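Local coordinates for protein syndapin (Drosophila melanogaster, PDB 3I2W) that probably regulates endocytosis and the uptake of plasma-membrane proteins, and is represented here by its dimeric F-BAR domain, without the SH3 domain, at residues Gln32-Ala35 / Asp36-Gly40; Arg46-Ser49 / Lys50-Glu54; Gly59-Gly63 / Thr64-Ala68; Leu268-Ser272 / Asn273-Ile277. All blocks are in the same frame, centred on the assembly; numbering follows the deposited sequence.

How the contacts relate
All four contacts are local, each within about ten residues, and all border the second subunit. Contacts 1 and 2 lie in series on helix 11-58, their centres about 21 Å apart; the first joins its turns by a salt bridge, the second by two tryptophan rings. Contact 3 turns the chain from that helix into helix 63-105, and its chemistry is metal-centred, with main-chain oxygens, a carboxylate and water. Contact 4, on helix 264-275 and farthest from the chain centre, is an aromatic cluster that touches contact 3 where Tyr62 meets Trp270 and Trp271. In contact 1 Arg34 and Glu38 are buried, Gln32 and Asp36 exposed; in contact 2 both tryptophans are buried, Lys50 and Lys51 exposed.

Contact 1: residues Gln32-Ala35 / Asp36-Gly40; sequences QERA and DIEKG
Arg34 and Glu38, one helical turn apart on the long helix 11-58 of the F-BAR domain, form an i to i+4 salt bridge. Followed outward, Glu38 first sets CB 4.0 Å from the backbone atom Arg34 O. Its CG comes closer to the same carbonyl, with Glu38 CG 3.2 Å from Arg34 O. A bend at the second torsion (chi2 -84°) then carries the carboxylate away from the helix wall and across the arginine, so that Glu38 CD stands 3.6 Å from Arg34 NE. At the end, Glu38 OE2 receives the NE hydrogen of Arg34 at 2.8 Å with an N-H...O angle of 156°. The bond is asymmetric: OE2 lies near the guanidinium plane, whereas NE meets the oxygen from above the carboxylate plane, the two planes being 40° apart. OE2 is held a second time, by the hydroxyl of Tyr41 of the second subunit, and Arg34 NH2 makes a salt bridge to Glu75 of that subunit. Cutting Arg34 back to an alanine is likely to strip Glu38 of its partner on the helix and Glu75 of the second subunit of its salt bridge. On another side of the helix Gln32 and Asp36 meet more loosely, their amide and carboxylate groups approaching at Gln32 NE2 and Asp36 OD1, 3.5 Å apart.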
# COMPACT_ATOMS: atom_id res chain seq x y z
N GLN B 32 11.14 -5.40 0.29
CA GLN B 32 11.08 -4.84 1.63
C GLN B 32 10.19 -3.61 1.55
O GLN B 32 9.33 -3.38 2.41
CB GLN B 32 12.47 -4.48 2.10
CG GLN B 32 12.54 -3.73 3.44
CD GLN B 32 12.42 -4.68 4.65
OE1 GLN B 32 13.28 -5.57 4.88
NE2 GLN B 32 11.35 -4.50 5.42
N GLU B 33 10.37 -2.85 0.47
CA GLU B 33 9.64 -1.65 0.30
C GLU B 33 8.16 -1.89 0.22
O GLU B 33 7.43 -1.19 0.88
CB GLU B 33 10.19 -0.82 -0.83
CG GLU B 33 11.15 0.21 -0.23
CD GLU B 33 12.03 1.02 -1.21
OE1 GLU B 33 11.57 1.44 -2.27
OE2 GLU B 33 13.20 1.29 -0.85
N ARG B 34 7.70 -2.87 -0.55
CA ARG B 34 6.29 -3.19 -0.62
C ARG B 34 5.80 -3.60 0.75
O ARG B 34 4.71 -3.24 1.17
CB ARG B 34 6.14 -4.36 -1.58
CG ARG B 34 4.73 -4.96 -1.76
CD ARG B 34 3.68 -3.90 -2.02
NE ARG B 34 2.40 -4.49 -2.29
CZ ARG B 34 1.99 -4.88 -3.48
NH1 ARG B 34 2.75 -4.73 -4.53
NH2 ARG B 34 0.79 -5.42 -3.61
N ALA B 35 6.60 -4.39 1.44
CA ALA B 35 6.32 -4.78 2.82
C ALA B 35 6.06 -3.62 3.73
O ALA B 35 5.33 -3.75 4.67
CB ALA B 35 7.49 -5.55 3.36
N ASP B 36 6.70 -2.49 3.50
CA ASP B 36 6.52 -1.39 4.42
C ASP B 36 5.18 -0.77 4.10
O ASP B 36 4.44 -0.38 4.98
CB ASP B 36 7.59 -0.33 4.24
CG ASP B 36 8.96 -0.82 4.56
OD1 ASP B 36 9.11 -1.81 5.28
OD2 ASP B 36 9.94 -0.16 4.08
N ILE B 37 4.88 -0.68 2.82
CA ILE B 37 3.58 -0.23 2.43
C ILE B 37 2.47 -1.08 3.05
O ILE B 37 1.45 -0.53 3.49
CB ILE B 37 3.48 -0.11 0.92
CG1 ILE B 37 4.16 1.19 0.53
CG2 ILE B 37 2.05 -0.08 0.46
CD1 ILE B 37 4.70 1.19 -0.87
N GLU B 38 2.65 -2.39 3.14
CA GLU B 38 1.58 -3.19 3.69
C GLU B 38 1.54 -3.01 5.20
O GLU B 38 0.46 -2.84 5.74
CB GLU B 38 1.65 -4.65 3.27
CG GLU B 38 1.97 -4.85 1.78
CD GLU B 38 0.75 -4.76 0.92
OE1 GLU B 38 -0.24 -5.37 1.29
OE2 GLU B 38 0.74 -4.09 -0.13
N LYS B 39 2.70 -2.99 5.85
CA LYS B 39 2.81 -2.64 7.29
C LYS B 39 2.10 -1.34 7.51
O LYS B 39 1.34 -1.24 8.42
CB LYS B 39 4.27 -2.44 7.69
CG LYS B 39 4.61 -2.61 9.16
CD LYS B 39 6.00 -2.00 9.55
CE LYS B 39 6.36 -2.31 11.05
NZ LYS B 39 6.15 -3.81 11.41
N GLY B 40 2.31 -0.36 6.65
CA GLY B 40 1.81 0.98 6.86
C GLY B 40 0.29 1.07 6.77
O GLY B 40 -0.30 1.90 7.42

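Contact 2: residues Arg46-Ser49 / Lys50-Glu54; sequences RTWS and KKWGE
Trp48 and Trp52 bring their indoles together one turn apart on helix 11-58 of the F-BAR domain, and this i to i+4 aromatic pair is the tight part of the contact. The five-membered rings have centroids 4.7 Å apart and planes inclined at 52°, an oblique pair. Trp52 CD1 does the touching: it lies over one face of the Trp48 ring, off centre, 3.5 Å from Trp48 NE1. The two first torsions differ, CG of Trp48 being anti to its nitrogen (chi1 177°) and CG of Trp52 anti to its carbonyl carbon (chi1 -77°), and they swing the rings toward one another. Both indoles face the dimer interface, where Trp48 packs on Glu33 of the second subunit and Trp52 NE1 is hydrogen-bonded to the same glutamate, a bond that helps fix the Trp52 ring. Ser49 is buried too, its OG hydrogen-bonded to Glu77 on helix 63-105.

The solvent side is looser. Lys50 touches the preceding turn through its base, with Lys50 CB 3.4 Å from Arg46 O, and the rest of its chain leads away. Lys51 likewise departs, extended, toward a salt bridge with Glu33 of the second subunit. Beneath the indole pair, Trp52 N donates to Trp48 O at 2.9 Å, and Trp52 CD1 lies 3.4 Å from that same oxygen, Trp48 O.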
# COMPACT_ATOMS: atom_id res chain seq x y z
N ARG B 46 -5.27 0.15 12.13
CA ARG B 46 -5.39 -0.18 13.50
C ARG B 46 -5.52 1.14 14.32
O ARG B 46 -6.26 1.24 15.28
CB ARG B 46 -4.17 -0.99 13.89
CG ARG B 46 -4.41 -2.46 13.75
CD ARG B 46 -3.08 -3.22 13.92
NE ARG B 46 -3.10 -4.58 13.33
CZ ARG B 46 -2.14 -5.50 13.47
NH1 ARG B 46 -1.02 -5.25 14.15
NH2 ARG B 46 -2.29 -6.68 12.91
N THR B 47 -4.79 2.16 13.91
CA THR B 47 -4.84 3.41 14.60
C THR B 47 -6.28 3.91 14.52
O THR B 47 -6.82 4.39 15.49
CB THR B 47 -3.88 4.34 13.90
OG1 THR B 47 -2.64 3.68 13.91
CG2 THR B 47 -3.73 5.66 14.59
N TRP B 48 -6.89 3.74 13.36
CA TRP B 48 -8.18 4.25 13.07
C TRP B 48 -9.17 3.54 13.93
O TRP B 48 -10.02 4.14 14.58
CB TRP B 48 -8.48 3.95 11.62
CG TRP B 48 -9.82 4.33 11.14
CD1 TRP B 48 -10.25 5.56 10.86
CD2 TRP B 48 -10.89 3.45 10.81
NE1 TRP B 48 -11.55 5.53 10.39
CE2 TRP B 48 -11.94 4.22 10.34
CE3 TRP B 48 -11.04 2.07 10.84
CZ2 TRP B 48 -13.13 3.68 9.93
CZ3 TRP B 48 -12.23 1.53 10.42
CH2 TRP B 48 -13.26 2.33 9.97
N SER B 49 -9.08 2.23 13.91
CA SER B 49 -9.95 1.45 14.66
C SER B 49 -9.81 1.70 16.17
O SER B 49 -10.75 1.56 16.90
CB SER B 49 -9.62 0.04 14.36
OG SER B 49 -10.23 -0.74 15.34
N LYS B 50 -8.63 2.06 16.65
CA LYS B 50 -8.47 2.31 18.07
C LYS B 50 -9.23 3.63 18.41
O LYS B 50 -9.96 3.74 19.42
CB LYS B 50 -6.99 2.36 18.44
CG LYS B 50 -6.68 2.46 19.94
CD LYS B 50 -5.23 1.92 20.26
CE LYS B 50 -5.19 0.33 20.35
NZ LYS B 50 -4.15 -0.40 19.50
N LYS B 51 -9.05 4.59 17.51
CA LYS B 51 -9.61 5.90 17.65
C LYS B 51 -11.14 5.85 17.66
O LYS B 51 -11.74 6.24 18.61
CB LYS B 51 -9.09 6.75 16.54
CG LYS B 51 -9.85 7.97 16.38
CD LYS B 51 -9.21 8.91 15.43
CE LYS B 51 -10.18 9.93 15.00
NZ LYS B 51 -9.60 10.89 14.05
N TRP B 52 -11.77 5.29 16.64
CA TRP B 52 -13.18 5.27 16.59
C TRP B 52 -13.78 4.32 17.55
O TRP B 52 -14.94 4.43 17.89
CB TRP B 52 -13.61 4.93 15.19
CG TRP B 52 -13.45 6.09 14.42
CD1 TRP B 52 -12.39 6.42 13.68
CD2 TRP B 52 -14.33 7.19 14.40
NE1 TRP B 52 -12.57 7.64 13.14
CE2 TRP B 52 -13.75 8.15 13.58
CE3 TRP B 52 -15.56 7.46 15.02
CZ2 TRP B 52 -14.35 9.37 13.33
CZ3 TRP B 52 -16.16 8.66 14.77
CH2 TRP B 52 -15.55 9.62 13.93
N GLY B 53 -13.00 3.35 17.98
CA GLY B 53 -13.52 2.34 18.90
C GLY B 53 -13.93 3.09 20.13
O GLY B 53 -15.05 2.95 20.62
N GLU B 54 -13.03 3.93 20.57
CA GLU B 54 -13.29 4.79 21.68
C GLU B 54 -14.32 5.93 21.45
O GLU B 54 -15.15 6.15 22.33
CB GLU B 54 -11.98 5.35 22.15
CG GLU B 54 -12.11 6.22 23.31
CD GLU B 54 -10.78 6.82 23.58
OE1 GLU B 54 -9.77 6.25 23.02
OE2 GLU B 54 -10.75 7.85 24.31

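Contact 3: residues Gly59-Gly63 / Thr64-Ala68; sequences GPEYG and TTEAA. With NA (sodium ion), chain G.
The carboxylate of Glu66 has Glu61 O almost directly above its flat side, with Glu66 CD 3.4 Å from Glu61 O. The sodium ion stands on that same side of the plane, bound to Glu66 OE2 at 2.5 Å. Toward the other side, Glu66 OE1 accepts a hydrogen from a water that also donates to Gly63 O, so the two carboxylate oxygens have separate tasks. The second flat group, the Glu61 carboxylate, is met from above its plane by the methyl of Thr65: Thr65 CG2 is 3.1 Å from Glu61 OE2 and 3.3 Å from Glu61 CD, the side chains crossing at about a right angle. A bend at chi2 (79°) folds Glu61 over the start of helix 63-105, while OE2 forms a salt bridge to Arg225 of the second subunit. With a glycine in place of Glu61, Arg225 of the second subunit would probably lose its counter-charge and the Thr65 methyl its cover, while the main-chain oxygen on the sodium would stay. The ring of Tyr62 meets Trp271, and its hydroxyl bonds Glu222 and Arg16 of the second subunit.

Backbone bonds start the helix: Glu66 N donates to Tyr62 O, and Ala67 N to Gly63 O at 3.1 Å. Gly63 has a positive phi (69°), which favours glycine. Glu61 O, at 2.4 Å from the sodium, is joined by Glu66 OE2, Gly59 O, a water, and Ile56 O and Glu57 O from the end of helix 11-58, six oxygens in all, a sodium site at an interhelical turn.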
# COMPACT_ATOMS: atom_id res chain seq x y z
N GLY B 59 -19.36 8.08 22.82
CA GLY B 59 -20.50 8.80 22.26
C GLY B 59 -21.88 8.19 22.52
O GLY B 59 -22.01 7.19 23.26
N PRO B 60 -22.94 8.76 21.90
CA PRO B 60 -24.36 8.44 22.15
C PRO B 60 -24.93 7.18 21.52
O PRO B 60 -26.04 6.83 21.83
CB PRO B 60 -25.13 9.64 21.58
CG PRO B 60 -24.12 10.52 21.00
CD PRO B 60 -22.82 9.78 20.85
N GLU B 61 -24.22 6.50 20.66
CA GLU B 61 -24.89 5.37 20.01
C GLU B 61 -24.93 4.24 21.03
O GLU B 61 -24.05 4.20 21.92
CB GLU B 61 -24.19 5.01 18.70
CG GLU B 61 -24.86 3.91 17.95
CD GLU B 61 -26.07 4.34 17.17
OE1 GLU B 61 -25.98 4.89 16.06
OE2 GLU B 61 -27.16 4.08 17.67
N TYR B 62 -25.96 3.39 20.99
CA TYR B 62 -26.16 2.35 22.01
C TYR B 62 -26.71 1.08 21.39
O TYR B 62 -27.10 1.04 20.22
CB TYR B 62 -27.16 2.82 23.10
CG TYR B 62 -28.55 3.22 22.52
CD1 TYR B 62 -28.67 4.37 21.75
CD2 TYR B 62 -29.69 2.45 22.69
CE1 TYR B 62 -29.86 4.77 21.18
CE2 TYR B 62 -30.92 2.85 22.11
CZ TYR B 62 -30.99 4.03 21.34
OH TYR B 62 -32.15 4.52 20.71
N GLY B 63 -26.75 0.01 22.18
CA GLY B 63 -27.48 -1.19 21.78
C GLY B 63 -26.86 -1.94 20.65
O GLY B 63 -25.68 -1.84 20.42
N THR B 64 -27.65 -2.71 19.95
CA THR B 64 -27.13 -3.54 18.90
C THR B 64 -26.75 -2.65 17.73
O THR B 64 -26.06 -3.03 16.84
CB THR B 64 -28.21 -4.48 18.45
OG1 THR B 64 -29.27 -3.71 17.89
CG2 THR B 64 -28.73 -5.27 19.59
N THR B 65 -27.21 -1.43 17.73
CA THR B 65 -26.84 -0.54 16.68
C THR B 65 -25.39 -0.13 16.93
O THR B 65 -24.54 -0.14 16.03
CB THR B 65 -27.78 0.65 16.67
OG1 THR B 65 -29.08 0.19 16.27
CG2 THR B 65 -27.32 1.71 15.70
N GLU B 66 -25.11 0.22 18.16
CA GLU B 66 -23.73 0.42 18.54
C GLU B 66 -22.90 -0.74 18.06
O GLU B 66 -21.90 -0.56 17.40
CB GLU B 66 -23.58 0.55 20.06
CG GLU B 66 -22.38 1.38 20.47
CD GLU B 66 -22.16 1.37 21.95
OE1 GLU B 66 -22.90 0.63 22.64
OE2 GLU B 66 -21.29 2.11 22.44
N ALA B 67 -23.33 -1.95 18.41
CA ALA B 67 -22.58 -3.16 18.08
C ALA B 67 -22.40 -3.27 16.59
O ALA B 67 -21.33 -3.60 16.18
CB ALA B 67 -23.24 -4.39 18.64
N ALA B 68 -23.42 -2.98 15.78
CA ALA B 68 -23.21 -2.89 14.33
C ALA B 68 -22.11 -1.92 13.88
O ALA B 68 -21.31 -2.31 13.03
CB ALA B 68 -24.47 -2.62 13.58
NA NA G . -21.94 4.47 23.08
O HOH W 1 -23.89 -1.93 22.50
O HOH W 2 -22.25 5.08 25.54

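Contact 4: residues Leu268-Ser272 / Asn273-Ile277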
# COMPACT_ATOMS: atom_id res chain seq x y z
N LEU B 268 -34.78 0.00 20.94
CA LEU B 268 -35.76 0.90 21.46
C LEU B 268 -36.35 0.44 22.77
O LEU B 268 -36.61 1.26 23.62
CB LEU B 268 -36.88 1.15 20.46
CG LEU B 268 -36.52 2.00 19.25
CD1 LEU B 268 -37.72 2.00 18.45
CD2 LEU B 268 -36.19 3.40 19.66
N LYS B 269 -36.61 -0.86 22.92
CA LYS B 269 -37.27 -1.29 24.13
C LYS B 269 -36.35 -1.03 25.28
O LYS B 269 -36.77 -0.55 26.31
CB LYS B 269 -37.61 -2.75 24.05
CG LYS B 269 -38.97 -2.98 23.34
CD LYS B 269 -39.26 -4.44 23.13
CE LYS B 269 -39.75 -5.12 24.40
NZ LYS B 269 -40.30 -6.51 24.07
N TRP B 270 -35.07 -1.26 25.06
CA TRP B 270 -34.08 -1.07 26.07
C TRP B 270 -34.12 0.38 26.45
O TRP B 270 -33.83 0.73 27.59
CB TRP B 270 -32.68 -1.42 25.52
CG TRP B 270 -31.53 -1.18 26.57
CD1 TRP B 270 -31.06 -2.08 27.53
CD2 TRP B 270 -30.80 0.03 26.80
NE1 TRP B 270 -30.08 -1.51 28.31
CE2 TRP B 270 -29.89 -0.22 27.87
CE3 TRP B 270 -30.83 1.30 26.21
CZ2 TRP B 270 -29.05 0.76 28.36
CZ3 TRP B 270 -29.96 2.25 26.68
CH2 TRP B 270 -29.08 1.97 27.75
N TRP B 271 -34.44 1.25 25.50
CA TRP B 271 -34.29 2.69 25.77
C TRP B 271 -35.37 3.18 26.71
O TRP B 271 -35.10 3.95 27.61
CB TRP B 271 -34.31 3.52 24.50
CG TRP B 271 -34.29 4.99 24.80
CD1 TRP B 271 -35.35 5.80 24.96
CD2 TRP B 271 -33.13 5.83 24.97
NE1 TRP B 271 -34.94 7.07 25.23
CE2 TRP B 271 -33.58 7.11 25.22
CE3 TRP B 271 -31.75 5.61 24.90
CZ2 TRP B 271 -32.71 8.17 25.42
CZ3 TRP B 271 -30.88 6.66 25.11
CH2 TRP B 271 -31.36 7.91 25.38
N SER B 272 -36.59 2.68 26.47
CA SER B 272 -37.70 2.89 27.30
C SER B 272 -37.40 2.35 28.65
O SER B 272 -37.82 2.94 29.64
CB SER B 272 -38.90 2.15 26.76
OG SER B 272 -39.98 2.33 27.67
N ASN B 273 -36.71 1.21 28.73
CA ASN B 273 -36.50 0.59 30.03
C ASN B 273 -35.67 1.42 30.90
O ASN B 273 -35.93 1.48 32.11
CB ASN B 273 -35.92 -0.81 29.95
CG ASN B 273 -36.87 -1.72 29.32
OD1 ASN B 273 -38.08 -1.40 29.27
ND2 ASN B 273 -36.38 -2.82 28.77
N ASN B 274 -34.71 2.09 30.28
CA ASN B 274 -33.74 2.88 31.00
C ASN B 274 -33.97 4.33 30.98
O ASN B 274 -33.39 5.01 31.78
CB ASN B 274 -32.34 2.70 30.44
CG ASN B 274 -31.82 1.31 30.66
OD1 ASN B 274 -31.97 0.45 29.82
ND2 ASN B 274 -31.20 1.10 31.80
N HIS B 275 -34.75 4.83 30.05
CA HIS B 275 -34.86 6.25 29.95
C HIS B 275 -36.21 6.75 29.72
O HIS B 275 -36.36 7.97 29.60
CB HIS B 275 -33.99 6.85 28.83
CG HIS B 275 -32.54 6.61 29.02
ND1 HIS B 275 -31.81 7.25 29.99
CD2 HIS B 275 -31.71 5.73 28.43
CE1 HIS B 275 -30.57 6.80 29.96
NE2 HIS B 275 -30.49 5.86 29.02
N GLY B 276 -37.22 5.90 29.62
CA GLY B 276 -38.53 6.34 29.11
C GLY B 276 -39.62 5.69 29.87
O GLY B 276 -39.46 5.39 31.04
N ILE B 277 -40.73 5.42 29.21
CA ILE B 277 -41.93 5.00 29.98
C ILE B 277 -41.88 3.70 30.73
O ILE B 277 -42.60 3.54 31.68
CB ILE B 277 -43.15 5.02 29.15
CG1 ILE B 277 -43.01 4.10 27.96
CG2 ILE B 277 -43.45 6.47 28.70
CD1 ILE B 277 -44.32 4.06 27.11
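His275 lies over one face of the Trp271 indole, one helical turn back. Its CB makes a CH-pi contact, 3.9 Å from the centroid of the Trp271 five-membered ring and 22° off the normal. The imidazole follows across the six-membered ring, off centre, with His275 CD2 3.5 Å from Trp271 CE3. The two planes are inclined at 37°, an oblique pairing. Because CG of Trp271 is anti to the backbone nitrogen (chi1 175°), the indole reaches forward along the helix to meet the histidine. Trp270 adds a more distant approach, Trp270 CZ3 being 4.3 Å from His275 CD2, and the three residues form an aromatic cluster at the end of the short helix 264-275.

Beneath the rings, backbone bonds set their spacing: His275 N donates to Trp271 O, and Gly276 N to Ser272 O at 3.0 Å as the chain turns out of the helix. Ser272 OG then bonds the backbone nitrogen of Asn278. Farther out lies the second subunit: its Arg12 bonds His275 ND1 and the backbone oxygen of Asn274, and its Arg16 makes a cation-pi contact with Trp271. Past the helix end, Ile277 O is hydrogen-bonded to Trp5 NE1 of the second subunit.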